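Local atomic coordinates of glutathione transferase (Leptospira interrogans serovar Lai, PDB entry 3UBK), a protein that binds glutathione and probably transfers it to electrophilic substrates, as glutathione transferases generally do. Residues L54-K59 / D72-Q77; V18-L23 / G158-S163. One frame throughout, in Å; residues are numbered along the deposited sequence.

Contact 1. Residues L54-K59 / D72-Q77; sequences LEMDGK and DTIFPQ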
ATOM      1  N   LEU A  54       9.158 -12.675   4.318  1.00 28.75           N
ATOM      2  CA  LEU A  54       9.298 -13.925   3.582  1.00 33.38           C
ATOM      3  C   LEU A  54      10.769 -14.198   3.319  1.00 37.47           C
ATOM      4  O   LEU A  54      11.515 -13.316   2.862  1.00 39.52           O
ATOM      5  CB  LEU A  54       8.551 -13.870   2.249  1.00 32.78           C
ATOM      6  CG  LEU A  54       8.531 -15.164   1.419  1.00 40.47           C
ATOM      7  CD1 LEU A  54       7.358 -16.031   1.844  1.00 42.72           C
ATOM      8  CD2 LEU A  54       8.432 -14.835  -0.061  1.00 34.35           C
ATOM      9  N   GLU A  55      11.198 -15.418   3.613  1.00 34.71           N
ATOM     10  CA  GLU A  55      12.568 -15.817   3.303  1.00 33.38           C
ATOM     11  C   GLU A  55      12.563 -16.943   2.274  1.00 37.83           C
ATOM     12  O   GLU A  55      11.866 -17.946   2.441  1.00 34.26           O
ATOM     13  CB  GLU A  55      13.299 -16.266   4.573  1.00 38.15           C
ATOM     14  CG  GLU A  55      14.697 -16.812   4.325  1.00 39.26           C
ATOM     15  CD  GLU A  55      15.371 -17.318   5.603  1.00 43.50           C
ATOM     16  OE1 GLU A  55      14.748 -17.229   6.675  1.00 38.06           O
ATOM     17  OE2 GLU A  55      16.512 -17.812   5.527  1.00 50.19           O
ATOM     18  N   MET A  56      13.300 -16.742   1.190  1.00 39.82           N
ATOM     19  CA  MET A  56      13.594 -17.796   0.211  1.00 48.89           C
ATOM     20  C   MET A  56      15.036 -17.637  -0.240  1.00 56.46           C
ATOM     21  O   MET A  56      15.519 -16.516  -0.384  1.00 60.31           O
ATOM     22  CB  MET A  56      12.720 -17.660  -1.029  1.00 46.52           C
ATOM     23  CG  MET A  56      11.307 -18.130  -0.898  1.00 49.92           C
ATOM     24  SD  MET A  56      10.513 -18.147  -2.518  1.00 59.40           S
ATOM     25  CE  MET A  56      11.526 -19.309  -3.421  1.00 45.23           C
ATOM     26  N   ASP A  57      15.722 -18.745  -0.488  1.00 64.07           N
ATOM     27  CA  ASP A  57      17.092 -18.686  -1.004  1.00 68.56           C
ATOM     28  C   ASP A  57      17.929 -17.594  -0.332  1.00 68.97           C
ATOM     29  O   ASP A  57      18.557 -16.788  -1.015  1.00 73.59           O
ATOM     30  CB  ASP A  57      17.079 -18.458  -2.522  1.00 68.24           C
ATOM     31  N   GLY A  58      17.942 -17.576   1.001  1.00 66.98           N
ATOM     32  CA  GLY A  58      18.679 -16.562   1.762  1.00 62.92           C
ATOM     33  C   GLY A  58      18.318 -15.119   1.428  1.00 58.22           C
ATOM     34  O   GLY A  58      18.994 -14.186   1.856  1.00 57.44           O
ATOM     35  N   LYS A  59      17.253 -14.932   0.660  1.00 53.41           N
ATOM     36  CA  LYS A  59      16.773 -13.597   0.334  1.00 49.67           C
ATOM     37  C   LYS A  59      15.487 -13.276   1.089  1.00 44.62           C
ATOM     38  O   LYS A  59      14.667 -14.164   1.337  1.00 40.05           O
ATOM     39  CB  LYS A  59      16.574 -13.445  -1.176  1.00 53.87           C
ATOM     40  CG  LYS A  59      17.874 -13.226  -1.934  1.00 60.62           C
ATOM     41  CD  LYS A  59      17.697 -12.199  -3.044  1.00 73.03           C
ATOM     42  CE  LYS A  59      19.033 -11.612  -3.482  1.00 81.16           C
ATOM     43  NZ  LYS A  59      18.846 -10.483  -4.441  1.00 88.42           N
ATOM     44  N   ASP A  72       2.946 -14.664  -6.240  1.00 26.96           N
ATOM     45  CA  ASP A  72       2.059 -14.862  -7.377  1.00 28.38           C
ATOM     46  C   ASP A  72       2.821 -14.855  -8.706  1.00 32.78           C
ATOM     47  O   ASP A  72       2.402 -15.508  -9.648  1.00 30.24           O
ATOM     48  CB  ASP A  72       0.947 -13.806  -7.426  1.00 29.08           C
ATOM     49  CG  ASP A  72      -0.252 -14.262  -8.233  1.00 31.36           C
ATOM     50  OD1 ASP A  72      -0.758 -15.377  -7.968  1.00 31.17           O
ATOM     51  OD2 ASP A  72      -0.711 -13.505  -9.126  1.00 30.18           O
ATOM     52  N   THR A  73       3.933 -14.121  -8.769  1.00 27.98           N
ATOM     53  CA  THR A  73       4.742 -14.073  -9.970  1.00 28.75           C
ATOM     54  C   THR A  73       5.528 -15.381 -10.135  1.00 33.56           C
ATOM     55  O   THR A  73       5.475 -16.032 -11.187  1.00 29.23           O
ATOM     56  CB  THR A  73       5.718 -12.888  -9.917  1.00 30.50           C
ATOM     57  OG1 THR A  73       4.970 -11.668  -9.922  1.00 31.10           O
ATOM     58  CG2 THR A  73       6.681 -12.913 -11.119  1.00 32.54           C
ATOM     59  N   ILE A  74       6.248 -15.780  -9.092  1.00 27.61           N
ATOM     60  CA  ILE A  74       7.052 -16.993  -9.205  1.00 33.05           C
ATOM     61  C   ILE A  74       6.270 -18.300  -9.068  1.00 31.35           C
ATOM     62  O   ILE A  74       6.689 -19.318  -9.604  1.00 30.15           O
ATOM     63  CB  ILE A  74       8.277 -17.012  -8.258  1.00 39.68           C
ATOM     64  CG1 ILE A  74       7.852 -16.992  -6.801  1.00 39.52           C
ATOM     65  CG2 ILE A  74       9.235 -15.859  -8.565  1.00 37.89           C
ATOM     66  CD1 ILE A  74       8.940 -17.541  -5.875  1.00 60.70           C
ATOM     67  N   PHE A  75       5.160 -18.283  -8.333  1.00 28.27           N
ATOM     68  CA  PHE A  75       4.289 -19.467  -8.245  1.00 29.35           C
ATOM     69  C   PHE A  75       2.899 -19.168  -8.798  1.00 27.81           C
ATOM     70  O   PHE A  75       1.941 -19.013  -8.026  1.00 31.48           O
ATOM     71  CB  PHE A  75       4.167 -19.930  -6.789  1.00 29.96           C
ATOM     72  CG  PHE A  75       5.474 -20.398  -6.183  1.00 32.09           C
ATOM     73  CD1 PHE A  75       6.093 -21.545  -6.652  1.00 29.64           C
ATOM     74  CD2 PHE A  75       6.071 -19.693  -5.140  1.00 33.49           C
ATOM     75  CE1 PHE A  75       7.298 -21.989  -6.093  1.00 36.35           C
ATOM     76  CE2 PHE A  75       7.266 -20.128  -4.572  1.00 39.90           C
ATOM     77  CZ  PHE A  75       7.878 -21.284  -5.049  1.00 39.28           C
ATOM     78  N   PRO A  76       2.773 -19.090 -10.135  1.00 28.96           N
ATOM     79  CA  PRO A  76       1.535 -18.621 -10.759  1.00 28.98           C
ATOM     80  C   PRO A  76       0.416 -19.669 -10.785  1.00 30.52           C
ATOM     81  O   PRO A  76      -0.649 -19.399 -11.326  1.00 32.04           O
ATOM     82  CB  PRO A  76       1.976 -18.256 -12.196  1.00 32.90           C
ATOM     83  CG  PRO A  76       3.165 -19.162 -12.465  1.00 32.37           C
ATOM     84  CD  PRO A  76       3.849 -19.317 -11.115  1.00 27.75           C
ATOM     85  N   GLN A  77       0.646 -20.838 -10.194  1.00 30.35           N
ATOM     86  CA  GLN A  77      -0.404 -21.860 -10.082  1.00 30.59           C
ATOM     87  C   GLN A  77      -1.638 -21.308  -9.377  1.00 38.29           C
ATOM     88  O   GLN A  77      -1.542 -20.355  -8.587  1.00 31.82           O
ATOM     89  CB  GLN A  77       0.095 -23.106  -9.342  1.00 29.22           C
ATOM     90  CG  GLN A  77       0.777 -22.854  -7.979  1.00 29.37           C
ATOM     91  CD  GLN A  77       2.293 -22.852  -8.074  1.00 33.05           C
ATOM     92  OE1 GLN A  77       2.870 -22.261  -8.990  1.00 33.48           O
ATOM     93  NE2 GLN A  77       2.947 -23.540  -7.135  1.00 35.23           N
TER
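Met56 and Ile74 meet tip to tip, although their CA atoms are 11.5 Å apart. The contact is wholly apolar. Met56 SD rests 3.8 Å from Ile74 CD1, and the methyl beyond it, Met56 CE, lies 4.0 Å from the same carbon: the chain bends at its last torsion (chi3 61°), and the end of the thioether bears on a single methyl group. With CG1 set between its backbone N and carbonyl carbon (chi1 63°), Ile74 extends CD1 to the sulfur. Phe75, the first residue to leave helical geometry, adds a looser touch: Met56 SD lies at the edge of its ring, near the ring plane, 4.3 Å from Phe75 CE2. Ile4 of strand 4-7 packs against both Met56 and Phe75.

Two backbone hydrogen bonds pair Met56 with Lys59: Met56 N donates to Lys59 O (2.9 Å) and Lys59 N to Met56 O (2.6 Å), closing the type I' turn of a tight beta hairpin. Trp87 of the second subunit packs on Met56 and Pro86 of that subunit on Ile74, which places the contact at the subunit interface. The arrangement joins the hairpin to the end of helix 64-74 in the thioredoxin-like N-terminal domain of the glutathione transferase fold.

Contact 2. Residues V18-L23 / G158-S163; sequences VKLGIL and GFAHLS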
ATOM      1  N   VAL A  18      -0.706 -12.983   4.143  1.00 29.54           N
ATOM      2  CA  VAL A  18       0.260 -13.741   3.334  1.00 32.15           C
ATOM      3  C   VAL A  18      -0.005 -15.255   3.418  1.00 33.46           C
ATOM      4  O   VAL A  18       0.020 -15.986   2.413  1.00 33.01           O
ATOM      5  CB  VAL A  18       1.719 -13.436   3.758  1.00 31.54           C
ATOM      6  CG1 VAL A  18       2.694 -14.417   3.100  1.00 29.05           C
ATOM      7  CG2 VAL A  18       2.104 -11.971   3.415  1.00 24.54           C
ATOM      8  N   LYS A  19      -0.288 -15.717   4.626  1.00 30.15           N
ATOM      9  CA  LYS A  19      -0.543 -17.132   4.883  1.00 33.74           C
ATOM     10  C   LYS A  19      -1.737 -17.659   4.075  1.00 30.44           C
ATOM     11  O   LYS A  19      -1.710 -18.783   3.553  1.00 32.33           O
ATOM     12  CB  LYS A  19      -0.785 -17.290   6.390  1.00 35.09           C
ATOM     13  CG  LYS A  19      -0.487 -18.625   6.978  1.00 50.21           C
ATOM     14  CD  LYS A  19      -0.389 -18.505   8.503  1.00 44.60           C
ATOM     15  CE  LYS A  19      -0.758 -19.818   9.152  1.00 42.06           C
ATOM     16  NZ  LYS A  19      -0.634 -19.770  10.641  1.00 37.13           N
ATOM     17  N   LEU A  20      -2.799 -16.857   3.975  1.00 31.78           N
ATOM     18  CA  LEU A  20      -3.951 -17.227   3.170  1.00 29.36           C
ATOM     19  C   LEU A  20      -3.578 -17.514   1.705  1.00 33.15           C
ATOM     20  O   LEU A  20      -4.084 -18.473   1.081  1.00 28.60           O
ATOM     21  CB  LEU A  20      -5.018 -16.119   3.224  1.00 31.91           C
ATOM     22  CG  LEU A  20      -5.815 -15.977   4.520  1.00 31.03           C
ATOM     23  CD1 LEU A  20      -6.490 -14.577   4.639  1.00 30.32           C
ATOM     24  CD2 LEU A  20      -6.846 -17.104   4.630  1.00 29.25           C
ATOM     25  N   GLY A  21      -2.709 -16.673   1.149  1.00 30.21           N
ATOM     26  CA  GLY A  21      -2.268 -16.832  -0.239  1.00 31.89           C
ATOM     27  C   GLY A  21      -1.411 -18.072  -0.417  1.00 30.80           C
ATOM     28  O   GLY A  21      -1.604 -18.824  -1.362  1.00 31.53           O
ATOM     29  N   ILE A  22      -0.468 -18.286   0.498  1.00 30.15           N
ATOM     30  CA  ILE A  22       0.390 -19.479   0.467  1.00 27.43           C
ATOM     31  C   ILE A  22      -0.446 -20.763   0.554  1.00 30.56           C
ATOM     32  O   ILE A  22      -0.250 -21.702  -0.226  1.00 30.87           O
ATOM     33  CB  ILE A  22       1.427 -19.446   1.615  1.00 29.84           C
ATOM     34  CG1 ILE A  22       2.513 -18.391   1.341  1.00 28.89           C
ATOM     35  CG2 ILE A  22       2.091 -20.827   1.823  1.00 29.96           C
ATOM     36  CD1 ILE A  22       3.416 -18.055   2.579  1.00 26.67           C
ATOM     37  N   LEU A  23      -1.373 -20.803   1.507  1.00 31.73           N
ATOM     38  CA  LEU A  23      -2.209 -21.985   1.722  1.00 30.44           C
ATOM     39  C   LEU A  23      -3.099 -22.261   0.530  1.00 34.93           C
ATOM     40  O   LEU A  23      -3.276 -23.412   0.134  1.00 30.09           O
ATOM     41  CB  LEU A  23      -3.083 -21.809   2.969  1.00 28.48           C
ATOM     42  CG  LEU A  23      -2.283 -21.900   4.270  1.00 33.43           C
ATOM     43  CD1 LEU A  23      -3.163 -21.490   5.464  1.00 32.05           C
ATOM     44  CD2 LEU A  23      -1.720 -23.332   4.422  1.00 37.93           C
ATOM     45  N   GLY A 158      -8.951  -9.193   2.479  1.00 33.28           N
ATOM     46  CA  GLY A 158     -10.301  -9.170   3.036  1.00 39.52           C
ATOM     47  C   GLY A 158     -10.477 -10.069   4.255  1.00 44.32           C
ATOM     48  O   GLY A 158     -10.895  -9.612   5.329  1.00 40.09           O
ATOM     49  N   PHE A 159     -10.154 -11.352   4.105  1.00 35.49           N
ATOM     50  CA  PHE A 159     -10.392 -12.292   5.192  1.00 36.74           C
ATOM     51  C   PHE A 159      -9.468 -12.022   6.371  1.00 36.30           C
ATOM     52  O   PHE A 159      -9.884 -12.086   7.528  1.00 37.08           O
ATOM     53  CB  PHE A 159     -10.246 -13.747   4.720  1.00 30.07           C
ATOM     54  CG  PHE A 159     -10.711 -14.756   5.740  1.00 36.08           C
ATOM     55  CD1 PHE A 159     -12.052 -15.091   5.841  1.00 35.22           C
ATOM     56  CD2 PHE A 159      -9.806 -15.367   6.592  1.00 37.31           C
ATOM     57  CE1 PHE A 159     -12.489 -16.013   6.777  1.00 37.60           C
ATOM     58  CE2 PHE A 159     -10.232 -16.291   7.538  1.00 37.46           C
ATOM     59  CZ  PHE A 159     -11.569 -16.614   7.633  1.00 31.32           C
ATOM     60  N   ALA A 160      -8.206 -11.725   6.076  1.00 31.54           N
ATOM     61  CA  ALA A 160      -7.236 -11.432   7.115  1.00 35.74           C
ATOM     62  C   ALA A 160      -7.601 -10.177   7.933  1.00 35.96           C
ATOM     63  O   ALA A 160      -7.583 -10.207   9.159  1.00 37.92           O
ATOM     64  CB  ALA A 160      -5.857 -11.284   6.503  1.00 32.96           C
ATOM     65  N   HIS A 161      -7.939  -9.081   7.257  1.00 37.63           N
ATOM     66  CA  HIS A 161      -8.155  -7.800   7.944  1.00 38.06           C
ATOM     67  C   HIS A 161      -9.573  -7.629   8.494  1.00 39.71           C
ATOM     68  O   HIS A 161      -9.766  -7.162   9.612  1.00 41.73           O
ATOM     69  CB  HIS A 161      -7.839  -6.625   7.011  1.00 36.13           C
ATOM     70  CG  HIS A 161      -6.399  -6.530   6.621  1.00 35.45           C
ATOM     71  ND1 HIS A 161      -5.375  -6.515   7.545  1.00 40.22           N
ATOM     72  CD2 HIS A 161      -5.809  -6.419   5.405  1.00 35.49           C
ATOM     73  CE1 HIS A 161      -4.217  -6.418   6.915  1.00 46.86           C
ATOM     74  NE2 HIS A 161      -4.453  -6.348   5.616  1.00 39.33           N
ATOM     75  N   LEU A 162     -10.565  -8.015   7.710  1.00 36.65           N
ATOM     76  CA  LEU A 162     -11.944  -7.779   8.099  1.00 43.47           C
ATOM     77  C   LEU A 162     -12.386  -8.678   9.242  1.00 45.57           C
ATOM     78  O   LEU A 162     -13.236  -8.301  10.038  1.00 46.69           O
ATOM     79  CB  LEU A 162     -12.878  -7.949   6.902  1.00 37.39           C
ATOM     80  CG  LEU A 162     -12.671  -6.927   5.782  1.00 47.63           C
ATOM     81  CD1 LEU A 162     -13.649  -7.201   4.654  1.00 41.60           C
ATOM     82  CD2 LEU A 162     -12.793  -5.476   6.274  1.00 39.50           C
ATOM     83  N   SER A 163     -11.826  -9.875   9.316  1.00 44.76           N
ATOM     84  CA  SER A 163     -12.174 -10.764  10.401  1.00 46.95           C
ATOM     85  C   SER A 163     -11.683 -10.142  11.705  1.00 49.49           C
ATOM     86  O   SER A 163     -12.382 -10.169  12.711  1.00 50.77           O
ATOM     87  CB  SER A 163     -11.562 -12.145  10.187  1.00 40.31           C
ATOM     88  OG  SER A 163     -10.157 -12.074  10.206  1.00 45.94           O
TER
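Leu20 sends one branch of its side chain against the backbone of helix 153-169, between Phe159 and Ala160. This apolar packing carries the contact. Leu20 CD1 lies 3.6 Å from Ala160 N and 3.8 Å from Ala160 CB, and is equally far, 3.8 Å, from Phe159 CB. The small alanine side chain lets the methyl come close to the main chain. The CA atoms of Leu20 and Ala160, the nearest pair of the two segments, are 7.7 Å apart. The other branch, Leu20 CD2, sits 4.0 Å from Phe159 CD2. Leu20 and Phe159 cross at about a right angle, with CD1 at the edge of the phenylalanine ring and near its plane. The ring also meets that of Phe189 on helix 185-193. Val201 of helix 196-213 also packs on Leu20.

Polar bonding runs within or away from the two helices. Ser163 OG donates to Phe159 O at 2.7 Å, nearly in line with the carbonyl (166°), and the backbone bond from Ser163 N to the same oxygen is weak. The buried Lys19 forms a salt bridge to Asp204, while His161 bonds to Asn13 and Glu100. The chemistry implies that helices 13-25 and 153-169, from the N- and C-terminal domains, are joined here by dispersion and close fit, while Lys19 NZ and the His161 nitrogens bond outside the two segments and Ser163 OG within its own helix.

Helix 13-25 and the sheet with helix 64-74 belong to the N-terminal domain, so contact 1 is internal to that domain whereas contact 2 ties it to the helical C-terminal domain. Along the chain, 54-59 and 72-77 are nested within the loop closed by 18-23 and 158-163. The centres of the contacts are about 17 Å apart and their nearest atoms about 4 Å, without touching. The centre of contact 2 is about 4 Å from the centre of the chain, that of contact 1 about 18 Å. Ser64, which binds glutathione in this protein although this chain carries none in the model, has its side chain about 9 Å from that of Ala160; contact 1 lies away from the site.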